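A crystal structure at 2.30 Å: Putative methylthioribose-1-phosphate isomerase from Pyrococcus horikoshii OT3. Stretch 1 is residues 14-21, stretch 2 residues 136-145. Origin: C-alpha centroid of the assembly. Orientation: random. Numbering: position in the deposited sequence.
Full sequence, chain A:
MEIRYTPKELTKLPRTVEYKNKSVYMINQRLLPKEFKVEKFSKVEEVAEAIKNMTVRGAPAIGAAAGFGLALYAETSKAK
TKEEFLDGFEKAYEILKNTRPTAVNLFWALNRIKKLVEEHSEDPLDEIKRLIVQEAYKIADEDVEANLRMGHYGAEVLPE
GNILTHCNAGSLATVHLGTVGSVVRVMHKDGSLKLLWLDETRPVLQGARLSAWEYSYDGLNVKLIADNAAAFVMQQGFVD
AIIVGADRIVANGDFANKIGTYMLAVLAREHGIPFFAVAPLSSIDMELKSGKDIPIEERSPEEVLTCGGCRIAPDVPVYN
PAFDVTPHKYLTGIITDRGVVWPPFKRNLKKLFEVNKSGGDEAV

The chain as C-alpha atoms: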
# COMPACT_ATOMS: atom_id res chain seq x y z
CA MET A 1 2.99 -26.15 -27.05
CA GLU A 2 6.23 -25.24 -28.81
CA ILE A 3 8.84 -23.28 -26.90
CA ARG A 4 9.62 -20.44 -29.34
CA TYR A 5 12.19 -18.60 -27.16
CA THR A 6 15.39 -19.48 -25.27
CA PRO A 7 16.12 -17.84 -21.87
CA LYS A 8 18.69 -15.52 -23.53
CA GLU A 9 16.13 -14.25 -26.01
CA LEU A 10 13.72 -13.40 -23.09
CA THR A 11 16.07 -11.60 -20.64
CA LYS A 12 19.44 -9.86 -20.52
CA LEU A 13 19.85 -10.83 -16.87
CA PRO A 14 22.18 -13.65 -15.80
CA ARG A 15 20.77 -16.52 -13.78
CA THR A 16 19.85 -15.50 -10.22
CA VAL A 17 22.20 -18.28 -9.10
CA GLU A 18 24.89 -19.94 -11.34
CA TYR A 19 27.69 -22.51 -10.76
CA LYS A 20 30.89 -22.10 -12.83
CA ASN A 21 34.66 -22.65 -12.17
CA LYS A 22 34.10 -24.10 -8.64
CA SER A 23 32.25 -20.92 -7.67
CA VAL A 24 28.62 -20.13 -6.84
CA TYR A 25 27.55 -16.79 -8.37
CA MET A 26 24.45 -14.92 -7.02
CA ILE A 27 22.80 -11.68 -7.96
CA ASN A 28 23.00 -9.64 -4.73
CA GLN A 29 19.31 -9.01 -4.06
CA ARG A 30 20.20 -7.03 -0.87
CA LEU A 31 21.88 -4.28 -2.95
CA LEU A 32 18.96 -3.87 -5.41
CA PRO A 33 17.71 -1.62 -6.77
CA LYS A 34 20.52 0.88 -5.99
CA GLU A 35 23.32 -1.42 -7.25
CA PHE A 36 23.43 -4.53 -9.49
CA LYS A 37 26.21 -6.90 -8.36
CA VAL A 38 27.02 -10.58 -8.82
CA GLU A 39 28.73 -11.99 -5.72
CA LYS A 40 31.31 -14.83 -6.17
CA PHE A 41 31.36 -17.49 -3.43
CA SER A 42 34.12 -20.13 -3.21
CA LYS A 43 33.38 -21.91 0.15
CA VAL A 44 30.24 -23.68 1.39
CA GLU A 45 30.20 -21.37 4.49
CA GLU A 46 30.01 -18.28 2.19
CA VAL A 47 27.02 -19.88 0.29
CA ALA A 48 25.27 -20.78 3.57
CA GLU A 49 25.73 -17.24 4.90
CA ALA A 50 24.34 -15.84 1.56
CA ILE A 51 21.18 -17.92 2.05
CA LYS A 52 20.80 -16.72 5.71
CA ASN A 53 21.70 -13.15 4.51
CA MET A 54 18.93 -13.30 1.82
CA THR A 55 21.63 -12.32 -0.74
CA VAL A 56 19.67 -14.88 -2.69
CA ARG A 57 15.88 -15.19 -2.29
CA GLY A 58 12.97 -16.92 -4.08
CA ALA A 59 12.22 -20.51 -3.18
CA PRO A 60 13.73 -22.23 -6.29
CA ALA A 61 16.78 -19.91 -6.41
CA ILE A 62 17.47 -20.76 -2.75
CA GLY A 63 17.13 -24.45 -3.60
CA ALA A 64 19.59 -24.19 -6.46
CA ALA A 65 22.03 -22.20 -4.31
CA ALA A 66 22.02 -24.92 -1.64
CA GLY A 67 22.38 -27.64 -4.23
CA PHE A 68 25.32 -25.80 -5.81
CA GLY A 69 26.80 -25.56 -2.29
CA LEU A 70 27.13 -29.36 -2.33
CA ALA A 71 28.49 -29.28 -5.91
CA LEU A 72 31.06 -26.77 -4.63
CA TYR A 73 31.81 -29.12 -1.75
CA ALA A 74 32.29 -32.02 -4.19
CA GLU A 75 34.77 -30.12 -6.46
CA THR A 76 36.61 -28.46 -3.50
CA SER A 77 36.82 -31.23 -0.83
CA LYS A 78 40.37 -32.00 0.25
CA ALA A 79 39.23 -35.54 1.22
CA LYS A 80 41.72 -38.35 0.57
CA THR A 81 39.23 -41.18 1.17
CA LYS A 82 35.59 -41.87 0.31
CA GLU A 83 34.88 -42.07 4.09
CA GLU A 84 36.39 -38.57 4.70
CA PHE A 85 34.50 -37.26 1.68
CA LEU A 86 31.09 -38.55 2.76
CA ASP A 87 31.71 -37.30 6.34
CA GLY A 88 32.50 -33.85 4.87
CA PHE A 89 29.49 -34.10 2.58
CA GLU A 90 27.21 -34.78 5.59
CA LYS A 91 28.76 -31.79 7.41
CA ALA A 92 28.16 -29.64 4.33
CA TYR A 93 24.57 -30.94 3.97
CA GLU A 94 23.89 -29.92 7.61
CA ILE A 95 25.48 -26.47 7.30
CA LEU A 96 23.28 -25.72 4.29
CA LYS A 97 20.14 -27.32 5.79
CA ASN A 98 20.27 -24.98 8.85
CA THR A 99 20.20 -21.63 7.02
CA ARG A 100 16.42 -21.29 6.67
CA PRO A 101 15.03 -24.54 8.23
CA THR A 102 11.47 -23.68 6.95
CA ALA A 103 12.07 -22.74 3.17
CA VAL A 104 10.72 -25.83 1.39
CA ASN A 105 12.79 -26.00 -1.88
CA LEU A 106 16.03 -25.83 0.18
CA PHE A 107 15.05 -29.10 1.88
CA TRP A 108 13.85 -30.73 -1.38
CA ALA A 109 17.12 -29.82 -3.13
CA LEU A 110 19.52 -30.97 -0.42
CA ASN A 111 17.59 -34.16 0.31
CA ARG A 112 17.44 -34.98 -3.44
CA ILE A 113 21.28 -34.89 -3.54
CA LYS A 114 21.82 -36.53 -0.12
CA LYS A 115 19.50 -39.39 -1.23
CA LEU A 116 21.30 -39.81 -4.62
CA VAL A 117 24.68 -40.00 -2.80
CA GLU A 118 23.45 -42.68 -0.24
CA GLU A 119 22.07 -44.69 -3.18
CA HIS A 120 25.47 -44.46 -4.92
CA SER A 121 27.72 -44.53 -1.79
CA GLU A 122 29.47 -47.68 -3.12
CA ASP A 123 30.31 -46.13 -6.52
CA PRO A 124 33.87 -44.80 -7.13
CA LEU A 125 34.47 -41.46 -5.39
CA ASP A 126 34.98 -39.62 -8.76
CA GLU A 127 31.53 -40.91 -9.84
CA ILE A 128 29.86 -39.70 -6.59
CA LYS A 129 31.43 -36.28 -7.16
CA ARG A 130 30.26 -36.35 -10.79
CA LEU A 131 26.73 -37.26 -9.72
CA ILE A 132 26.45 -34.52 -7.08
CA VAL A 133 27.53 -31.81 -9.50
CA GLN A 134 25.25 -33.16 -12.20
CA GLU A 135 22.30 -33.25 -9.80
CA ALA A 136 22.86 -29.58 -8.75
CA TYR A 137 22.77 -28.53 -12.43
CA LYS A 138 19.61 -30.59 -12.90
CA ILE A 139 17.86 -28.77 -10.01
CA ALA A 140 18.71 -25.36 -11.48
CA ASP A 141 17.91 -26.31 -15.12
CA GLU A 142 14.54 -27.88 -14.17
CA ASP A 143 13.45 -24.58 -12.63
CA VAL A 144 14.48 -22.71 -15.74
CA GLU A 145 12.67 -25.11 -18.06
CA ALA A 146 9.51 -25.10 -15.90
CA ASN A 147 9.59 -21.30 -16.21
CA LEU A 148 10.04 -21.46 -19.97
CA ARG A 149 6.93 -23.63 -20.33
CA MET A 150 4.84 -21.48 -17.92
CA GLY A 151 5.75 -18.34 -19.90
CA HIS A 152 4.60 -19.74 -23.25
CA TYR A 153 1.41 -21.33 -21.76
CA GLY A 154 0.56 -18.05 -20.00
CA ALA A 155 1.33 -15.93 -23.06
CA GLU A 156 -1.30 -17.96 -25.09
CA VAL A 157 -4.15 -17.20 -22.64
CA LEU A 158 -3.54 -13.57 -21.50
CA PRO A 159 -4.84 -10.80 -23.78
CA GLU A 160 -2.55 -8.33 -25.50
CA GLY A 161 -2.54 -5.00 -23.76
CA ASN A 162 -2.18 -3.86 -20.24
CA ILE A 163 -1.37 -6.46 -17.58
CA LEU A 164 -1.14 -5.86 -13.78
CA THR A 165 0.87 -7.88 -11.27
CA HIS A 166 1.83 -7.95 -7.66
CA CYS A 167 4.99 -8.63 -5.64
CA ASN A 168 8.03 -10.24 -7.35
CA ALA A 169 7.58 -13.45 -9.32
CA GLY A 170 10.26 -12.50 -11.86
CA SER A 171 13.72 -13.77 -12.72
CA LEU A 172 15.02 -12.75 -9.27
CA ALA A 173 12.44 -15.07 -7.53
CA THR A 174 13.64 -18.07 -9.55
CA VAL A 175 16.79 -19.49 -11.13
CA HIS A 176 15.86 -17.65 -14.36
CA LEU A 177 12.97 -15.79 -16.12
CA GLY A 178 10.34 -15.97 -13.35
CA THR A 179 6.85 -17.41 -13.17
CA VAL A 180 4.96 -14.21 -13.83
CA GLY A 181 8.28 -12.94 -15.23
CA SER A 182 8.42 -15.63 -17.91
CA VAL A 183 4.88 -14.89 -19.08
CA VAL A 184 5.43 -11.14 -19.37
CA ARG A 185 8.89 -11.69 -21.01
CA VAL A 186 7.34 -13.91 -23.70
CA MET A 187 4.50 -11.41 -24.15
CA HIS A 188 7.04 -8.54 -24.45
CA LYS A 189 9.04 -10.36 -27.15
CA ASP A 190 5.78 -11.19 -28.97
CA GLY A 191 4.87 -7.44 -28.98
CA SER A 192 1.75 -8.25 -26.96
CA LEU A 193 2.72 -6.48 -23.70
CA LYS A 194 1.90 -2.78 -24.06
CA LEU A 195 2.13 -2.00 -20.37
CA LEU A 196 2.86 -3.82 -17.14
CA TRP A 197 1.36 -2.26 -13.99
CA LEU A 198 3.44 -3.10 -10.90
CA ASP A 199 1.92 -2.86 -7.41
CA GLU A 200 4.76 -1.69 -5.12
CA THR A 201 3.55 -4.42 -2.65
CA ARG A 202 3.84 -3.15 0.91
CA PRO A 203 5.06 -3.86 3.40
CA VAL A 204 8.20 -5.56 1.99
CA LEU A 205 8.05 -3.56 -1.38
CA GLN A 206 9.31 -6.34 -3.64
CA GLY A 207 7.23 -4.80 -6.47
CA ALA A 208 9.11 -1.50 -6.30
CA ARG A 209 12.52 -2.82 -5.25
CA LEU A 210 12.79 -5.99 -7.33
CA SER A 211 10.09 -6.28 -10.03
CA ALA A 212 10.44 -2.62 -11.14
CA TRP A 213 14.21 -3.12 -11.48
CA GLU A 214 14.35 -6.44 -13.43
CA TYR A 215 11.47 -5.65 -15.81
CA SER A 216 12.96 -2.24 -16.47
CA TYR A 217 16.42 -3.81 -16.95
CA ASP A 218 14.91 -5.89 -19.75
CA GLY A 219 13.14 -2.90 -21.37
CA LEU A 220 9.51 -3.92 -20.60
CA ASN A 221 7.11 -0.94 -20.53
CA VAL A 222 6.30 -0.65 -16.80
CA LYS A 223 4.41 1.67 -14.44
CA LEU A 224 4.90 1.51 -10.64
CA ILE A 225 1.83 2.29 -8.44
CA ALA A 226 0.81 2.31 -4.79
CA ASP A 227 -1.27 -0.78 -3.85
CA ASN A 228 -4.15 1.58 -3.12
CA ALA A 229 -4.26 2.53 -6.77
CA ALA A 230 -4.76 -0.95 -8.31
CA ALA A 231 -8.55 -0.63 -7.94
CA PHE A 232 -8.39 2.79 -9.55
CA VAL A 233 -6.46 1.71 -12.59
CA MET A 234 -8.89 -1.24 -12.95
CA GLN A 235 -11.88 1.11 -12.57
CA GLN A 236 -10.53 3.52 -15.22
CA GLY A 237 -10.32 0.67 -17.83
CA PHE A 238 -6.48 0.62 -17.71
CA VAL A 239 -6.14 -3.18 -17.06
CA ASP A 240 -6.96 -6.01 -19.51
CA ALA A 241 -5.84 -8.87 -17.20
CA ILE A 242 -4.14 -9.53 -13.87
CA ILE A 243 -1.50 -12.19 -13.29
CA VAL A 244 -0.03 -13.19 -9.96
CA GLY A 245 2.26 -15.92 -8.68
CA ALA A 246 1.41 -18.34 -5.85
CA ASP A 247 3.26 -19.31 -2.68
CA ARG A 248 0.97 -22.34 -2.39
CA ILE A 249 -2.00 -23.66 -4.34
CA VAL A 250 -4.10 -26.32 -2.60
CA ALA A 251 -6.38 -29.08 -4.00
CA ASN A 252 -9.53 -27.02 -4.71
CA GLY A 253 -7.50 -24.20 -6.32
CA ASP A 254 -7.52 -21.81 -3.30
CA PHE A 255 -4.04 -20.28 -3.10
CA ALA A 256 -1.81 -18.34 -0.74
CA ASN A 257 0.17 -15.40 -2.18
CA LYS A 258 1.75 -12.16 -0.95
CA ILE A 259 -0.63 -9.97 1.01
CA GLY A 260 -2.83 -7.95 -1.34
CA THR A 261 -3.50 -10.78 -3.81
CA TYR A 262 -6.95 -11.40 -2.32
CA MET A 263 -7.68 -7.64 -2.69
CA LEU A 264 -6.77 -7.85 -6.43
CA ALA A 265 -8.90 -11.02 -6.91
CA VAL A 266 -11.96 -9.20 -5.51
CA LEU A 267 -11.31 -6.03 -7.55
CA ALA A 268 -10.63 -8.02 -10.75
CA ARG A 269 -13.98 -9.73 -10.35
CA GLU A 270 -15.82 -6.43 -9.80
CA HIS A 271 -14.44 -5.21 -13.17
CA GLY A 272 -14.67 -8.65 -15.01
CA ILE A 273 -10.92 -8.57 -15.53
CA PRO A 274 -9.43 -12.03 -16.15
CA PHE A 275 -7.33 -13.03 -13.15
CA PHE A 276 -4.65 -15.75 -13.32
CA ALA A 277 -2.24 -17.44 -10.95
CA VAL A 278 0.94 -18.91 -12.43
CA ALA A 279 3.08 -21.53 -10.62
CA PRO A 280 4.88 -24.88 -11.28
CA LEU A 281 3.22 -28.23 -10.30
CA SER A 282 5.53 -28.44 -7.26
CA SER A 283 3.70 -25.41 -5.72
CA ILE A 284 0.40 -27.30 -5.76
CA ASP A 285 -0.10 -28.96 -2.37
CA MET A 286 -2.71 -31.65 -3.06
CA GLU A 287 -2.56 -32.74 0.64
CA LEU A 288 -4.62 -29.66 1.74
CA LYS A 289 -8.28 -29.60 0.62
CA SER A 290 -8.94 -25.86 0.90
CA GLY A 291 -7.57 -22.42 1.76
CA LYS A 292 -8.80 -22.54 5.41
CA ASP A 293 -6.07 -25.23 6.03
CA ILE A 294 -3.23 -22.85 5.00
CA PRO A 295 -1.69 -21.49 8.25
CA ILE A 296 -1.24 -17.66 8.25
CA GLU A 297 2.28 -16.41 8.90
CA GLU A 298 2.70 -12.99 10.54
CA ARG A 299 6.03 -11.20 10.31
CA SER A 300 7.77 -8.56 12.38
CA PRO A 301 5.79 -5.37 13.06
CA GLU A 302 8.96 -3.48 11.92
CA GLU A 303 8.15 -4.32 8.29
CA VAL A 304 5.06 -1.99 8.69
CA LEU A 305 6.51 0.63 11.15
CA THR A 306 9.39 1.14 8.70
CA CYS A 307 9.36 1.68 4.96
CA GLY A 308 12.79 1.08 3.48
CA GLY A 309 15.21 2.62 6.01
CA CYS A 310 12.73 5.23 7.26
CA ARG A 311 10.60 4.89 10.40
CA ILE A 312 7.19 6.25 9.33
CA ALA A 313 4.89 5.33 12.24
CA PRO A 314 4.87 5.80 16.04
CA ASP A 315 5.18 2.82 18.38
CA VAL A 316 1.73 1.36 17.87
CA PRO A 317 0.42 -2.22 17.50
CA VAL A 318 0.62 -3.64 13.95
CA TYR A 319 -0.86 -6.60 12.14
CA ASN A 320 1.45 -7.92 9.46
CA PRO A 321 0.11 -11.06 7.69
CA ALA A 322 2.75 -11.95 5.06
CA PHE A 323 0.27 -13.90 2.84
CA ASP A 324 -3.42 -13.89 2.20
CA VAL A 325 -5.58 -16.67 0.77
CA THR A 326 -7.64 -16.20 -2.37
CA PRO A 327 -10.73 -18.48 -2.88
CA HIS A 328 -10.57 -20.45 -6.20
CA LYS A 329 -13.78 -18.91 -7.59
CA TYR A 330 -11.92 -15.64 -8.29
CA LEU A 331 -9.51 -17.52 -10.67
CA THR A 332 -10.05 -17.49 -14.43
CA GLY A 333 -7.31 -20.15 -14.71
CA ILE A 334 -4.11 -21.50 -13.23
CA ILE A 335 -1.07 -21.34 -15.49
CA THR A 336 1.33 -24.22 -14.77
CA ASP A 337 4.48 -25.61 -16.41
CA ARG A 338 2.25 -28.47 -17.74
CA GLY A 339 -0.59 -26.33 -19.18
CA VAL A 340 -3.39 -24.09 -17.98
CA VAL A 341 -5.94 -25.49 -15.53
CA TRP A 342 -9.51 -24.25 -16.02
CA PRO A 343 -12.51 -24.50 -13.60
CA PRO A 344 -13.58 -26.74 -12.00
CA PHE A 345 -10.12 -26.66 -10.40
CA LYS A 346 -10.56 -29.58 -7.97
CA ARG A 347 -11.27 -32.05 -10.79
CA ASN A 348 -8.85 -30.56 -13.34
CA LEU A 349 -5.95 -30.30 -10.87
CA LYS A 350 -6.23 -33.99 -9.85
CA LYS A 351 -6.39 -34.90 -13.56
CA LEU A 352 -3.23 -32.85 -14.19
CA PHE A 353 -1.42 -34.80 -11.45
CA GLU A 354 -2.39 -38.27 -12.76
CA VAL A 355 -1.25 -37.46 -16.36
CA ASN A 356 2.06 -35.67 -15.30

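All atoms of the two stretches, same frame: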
# COMPACT_ATOMS: atom_id res chain seq x y z
N PRO A 14 21.63 -12.33 -16.10
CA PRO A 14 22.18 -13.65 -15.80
C PRO A 14 21.22 -14.41 -14.88
O PRO A 14 20.30 -13.81 -14.31
CB PRO A 14 23.45 -13.36 -14.99
CG PRO A 14 23.06 -12.09 -14.25
CD PRO A 14 22.23 -11.30 -15.25
N ARG A 15 21.46 -15.72 -14.75
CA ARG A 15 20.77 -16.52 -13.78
C ARG A 15 20.96 -15.87 -12.40
O ARG A 15 21.97 -15.24 -12.13
CB ARG A 15 21.23 -17.98 -13.89
CG ARG A 15 20.42 -18.77 -14.90
CD ARG A 15 21.04 -19.88 -15.72
NE ARG A 15 20.73 -21.14 -15.11
CZ ARG A 15 20.50 -22.32 -15.68
NH1 ARG A 15 20.64 -23.38 -14.92
NH2 ARG A 15 20.08 -22.48 -16.93
N THR A 16 19.91 -15.99 -11.59
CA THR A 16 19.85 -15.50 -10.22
C THR A 16 20.94 -16.17 -9.38
O THR A 16 21.49 -15.56 -8.49
CB THR A 16 18.46 -15.78 -9.62
OG1 THR A 16 17.51 -15.06 -10.41
CG2 THR A 16 18.35 -15.42 -8.16
N VAL A 17 21.18 -17.44 -9.69
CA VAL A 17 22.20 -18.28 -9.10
C VAL A 17 22.78 -19.12 -10.24
O VAL A 17 21.98 -19.73 -11.00
CB VAL A 17 21.64 -19.21 -8.00
CG1 VAL A 17 22.74 -19.99 -7.30
CG2 VAL A 17 20.81 -18.47 -6.97
N GLU A 18 24.12 -19.21 -10.30
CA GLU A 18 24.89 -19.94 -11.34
C GLU A 18 26.07 -20.67 -10.65
O GLU A 18 26.59 -20.22 -9.60
CB GLU A 18 25.41 -18.94 -12.39
CG GLU A 18 25.23 -19.33 -13.85
CD GLU A 18 25.42 -18.11 -14.75
OE1 GLU A 18 26.45 -17.42 -14.55
OE2 GLU A 18 24.52 -17.79 -15.59
N TYR A 19 26.49 -21.80 -11.23
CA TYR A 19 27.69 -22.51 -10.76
C TYR A 19 28.66 -22.69 -11.93
O TYR A 19 28.27 -23.24 -12.96
CB TYR A 19 27.35 -23.86 -10.13
CG TYR A 19 28.53 -24.59 -9.55
CD1 TYR A 19 29.16 -24.12 -8.41
CD2 TYR A 19 29.01 -25.76 -10.12
CE1 TYR A 19 30.25 -24.77 -7.87
CE2 TYR A 19 30.08 -26.45 -9.57
CZ TYR A 19 30.70 -25.94 -8.45
OH TYR A 19 31.76 -26.59 -7.89
N LYS A 20 29.89 -22.20 -11.76
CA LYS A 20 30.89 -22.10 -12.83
C LYS A 20 32.27 -22.05 -12.17
O LYS A 20 32.43 -21.38 -11.17
CB LYS A 20 30.58 -20.84 -13.65
CG LYS A 20 31.42 -20.61 -14.91
CD LYS A 20 31.04 -19.33 -15.69
CE LYS A 20 31.34 -18.01 -15.00
NZ LYS A 20 30.11 -17.29 -14.57
N ASN A 21 33.27 -22.78 -12.70
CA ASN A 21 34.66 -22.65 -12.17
C ASN A 21 34.74 -22.80 -10.64
O ASN A 21 35.38 -21.99 -9.96
CB ASN A 21 35.26 -21.27 -12.45
CG ASN A 21 35.07 -20.82 -13.87
OD1 ASN A 21 34.50 -19.75 -14.11
ND2 ASN A 21 35.53 -21.65 -14.81
N ALA A 136 23.04 -31.00 -9.06
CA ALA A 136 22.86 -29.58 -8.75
C ALA A 136 22.50 -28.82 -10.03
O ALA A 136 21.63 -27.94 -10.01
CB ALA A 136 24.09 -29.02 -8.08
N TYR A 137 23.10 -29.19 -11.18
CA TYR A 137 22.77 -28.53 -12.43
C TYR A 137 21.33 -28.87 -12.83
O TYR A 137 20.63 -28.05 -13.41
CB TYR A 137 23.75 -28.85 -13.56
CG TYR A 137 25.02 -28.04 -13.53
CD1 TYR A 137 25.00 -26.66 -13.69
CD2 TYR A 137 26.25 -28.64 -13.34
CE1 TYR A 137 26.15 -25.91 -13.67
CE2 TYR A 137 27.42 -27.90 -13.33
CZ TYR A 137 27.37 -26.53 -13.48
OH TYR A 137 28.50 -25.80 -13.45
N LYS A 138 20.93 -30.11 -12.56
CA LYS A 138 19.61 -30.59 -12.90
C LYS A 138 18.54 -29.78 -12.13
O LYS A 138 17.52 -29.47 -12.69
CB LYS A 138 19.48 -32.08 -12.59
CG LYS A 138 19.69 -33.05 -13.74
CD LYS A 138 19.31 -34.45 -13.27
CE LYS A 138 19.65 -35.60 -14.20
NZ LYS A 138 19.45 -36.88 -13.49
N ILE A 139 18.78 -29.51 -10.84
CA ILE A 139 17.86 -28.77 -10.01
C ILE A 139 17.67 -27.37 -10.61
O ILE A 139 16.55 -26.94 -10.83
CB ILE A 139 18.35 -28.75 -8.55
CG1 ILE A 139 18.29 -30.16 -7.95
CG2 ILE A 139 17.55 -27.76 -7.70
CD1 ILE A 139 19.10 -30.31 -6.67
N ALA A 140 18.77 -26.70 -10.94
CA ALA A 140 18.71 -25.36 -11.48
C ALA A 140 17.99 -25.39 -12.83
O ALA A 140 17.05 -24.62 -13.01
CB ALA A 140 20.07 -24.74 -11.60
N ASP A 141 18.41 -26.28 -13.74
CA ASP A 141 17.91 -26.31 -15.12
C ASP A 141 16.41 -26.65 -15.17
O ASP A 141 15.73 -26.21 -16.07
CB ASP A 141 18.67 -27.31 -16.00
CG ASP A 141 20.14 -26.98 -16.20
OD1 ASP A 141 20.51 -25.79 -16.07
OD2 ASP A 141 20.93 -27.94 -16.41
N GLU A 142 15.94 -27.49 -14.25
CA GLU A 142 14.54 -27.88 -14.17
C GLU A 142 13.68 -26.64 -13.85
O GLU A 142 12.57 -26.52 -14.33
CB GLU A 142 14.30 -28.94 -13.08
CG GLU A 142 14.51 -30.36 -13.59
CD GLU A 142 14.86 -31.40 -12.53
OE1 GLU A 142 14.54 -31.17 -11.35
OE2 GLU A 142 15.47 -32.43 -12.90
N ASP A 143 14.19 -25.76 -12.98
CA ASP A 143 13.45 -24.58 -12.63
C ASP A 143 13.33 -23.72 -13.87
O ASP A 143 12.22 -23.28 -14.24
CB ASP A 143 14.08 -23.78 -11.50
CG ASP A 143 13.16 -22.65 -11.08
OD1 ASP A 143 12.06 -22.97 -10.57
OD2 ASP A 143 13.51 -21.49 -11.32
N VAL A 144 14.44 -23.58 -14.59
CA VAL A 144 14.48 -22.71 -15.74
C VAL A 144 13.56 -23.27 -16.81
O VAL A 144 12.87 -22.48 -17.48
CB VAL A 144 15.90 -22.44 -16.26
CG1 VAL A 144 15.90 -21.56 -17.51
CG2 VAL A 144 16.77 -21.79 -15.20
N GLU A 145 13.48 -24.60 -16.95
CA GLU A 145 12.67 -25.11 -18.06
C GLU A 145 11.19 -25.13 -17.67
O GLU A 145 10.34 -24.96 -18.52
CB GLU A 145 13.25 -26.39 -18.68
CG GLU A 145 13.55 -27.54 -17.75
CD GLU A 145 14.58 -28.53 -18.31
OE1 GLU A 145 14.63 -29.66 -17.80
OE2 GLU A 145 15.35 -28.16 -19.22

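How do the two backbones lie against each other? Stretch 1 leaves a loop at Arg15 and Thr16 and runs as a strand from Val17 to Lys20, while stretch 2 is helical throughout, a segment of a longer helix. The two backbones stay well apart: the CA atoms of Arg15 and Val144 are 9.0 Å apart, and those of Tyr19 and Tyr137 are 8.0 Å apart. As stretch 1 advances from Arg15 to Tyr19, its nearest neighbour moves back along the helix from Val144 to Tyr137, so the two stretches run in opposite senses. At such spacings side chains must bridge the gap, and the contact is modest, burying 281 Å² over both sides.

What holds the Arg15 end? Arg15 points toward the helix and sends its long side chain across to it, where NH1 donates a hydrogen bond to OD1 of Asp141 at 2.7 Å. The N-H...O angle of 169° is nearly straight, and because the partners carry opposite charges the bond is also a salt bridge. The carboxylate meets the guanidinium at its edge, near its plane, which is where the N-H groups point. The CA-to-CB bond of Asp141 points sideways to stretch 1, but with chi1 in the m well its end comes nearer.

What else does the Arg15 guanidinium touch? Val144 lies over one face of the guanidinium, its CG2 3.8 Å from CZ of Arg15. That face offers no N-H bond, so a methyl group can pack there without displacing a polar partner. Ala140, one helical turn before Val144, also points toward stretch 1, and its CB comes within 3.6 Å of NH1 of Arg15. Its small side chain belongs to the same surface as Val144, so the guanidinium also has two apolar neighbours on the helix.

How is the strand tied to the helix at Tyr19? Here the bond runs from side chain to backbone: OH of Tyr137 donates to the carbonyl O of Tyr19 at 2.6 Å, a short hydrogen bond. The carbonyl sits at the edge of the Tyr137 ring, near its plane, as suits a phenolic hydroxyl donating outward. The CA-to-CB bond of Tyr137 points sideways to stretch 1, yet its length carries the hydroxyl to the strand. The two tyrosines also make apolar contact, with CD2 of Tyr19 lying 3.8 Å from CZ of Tyr137. Between strand neighbours the pattern changes: Tyr19 points toward the helix, whereas Glu18 points away from it.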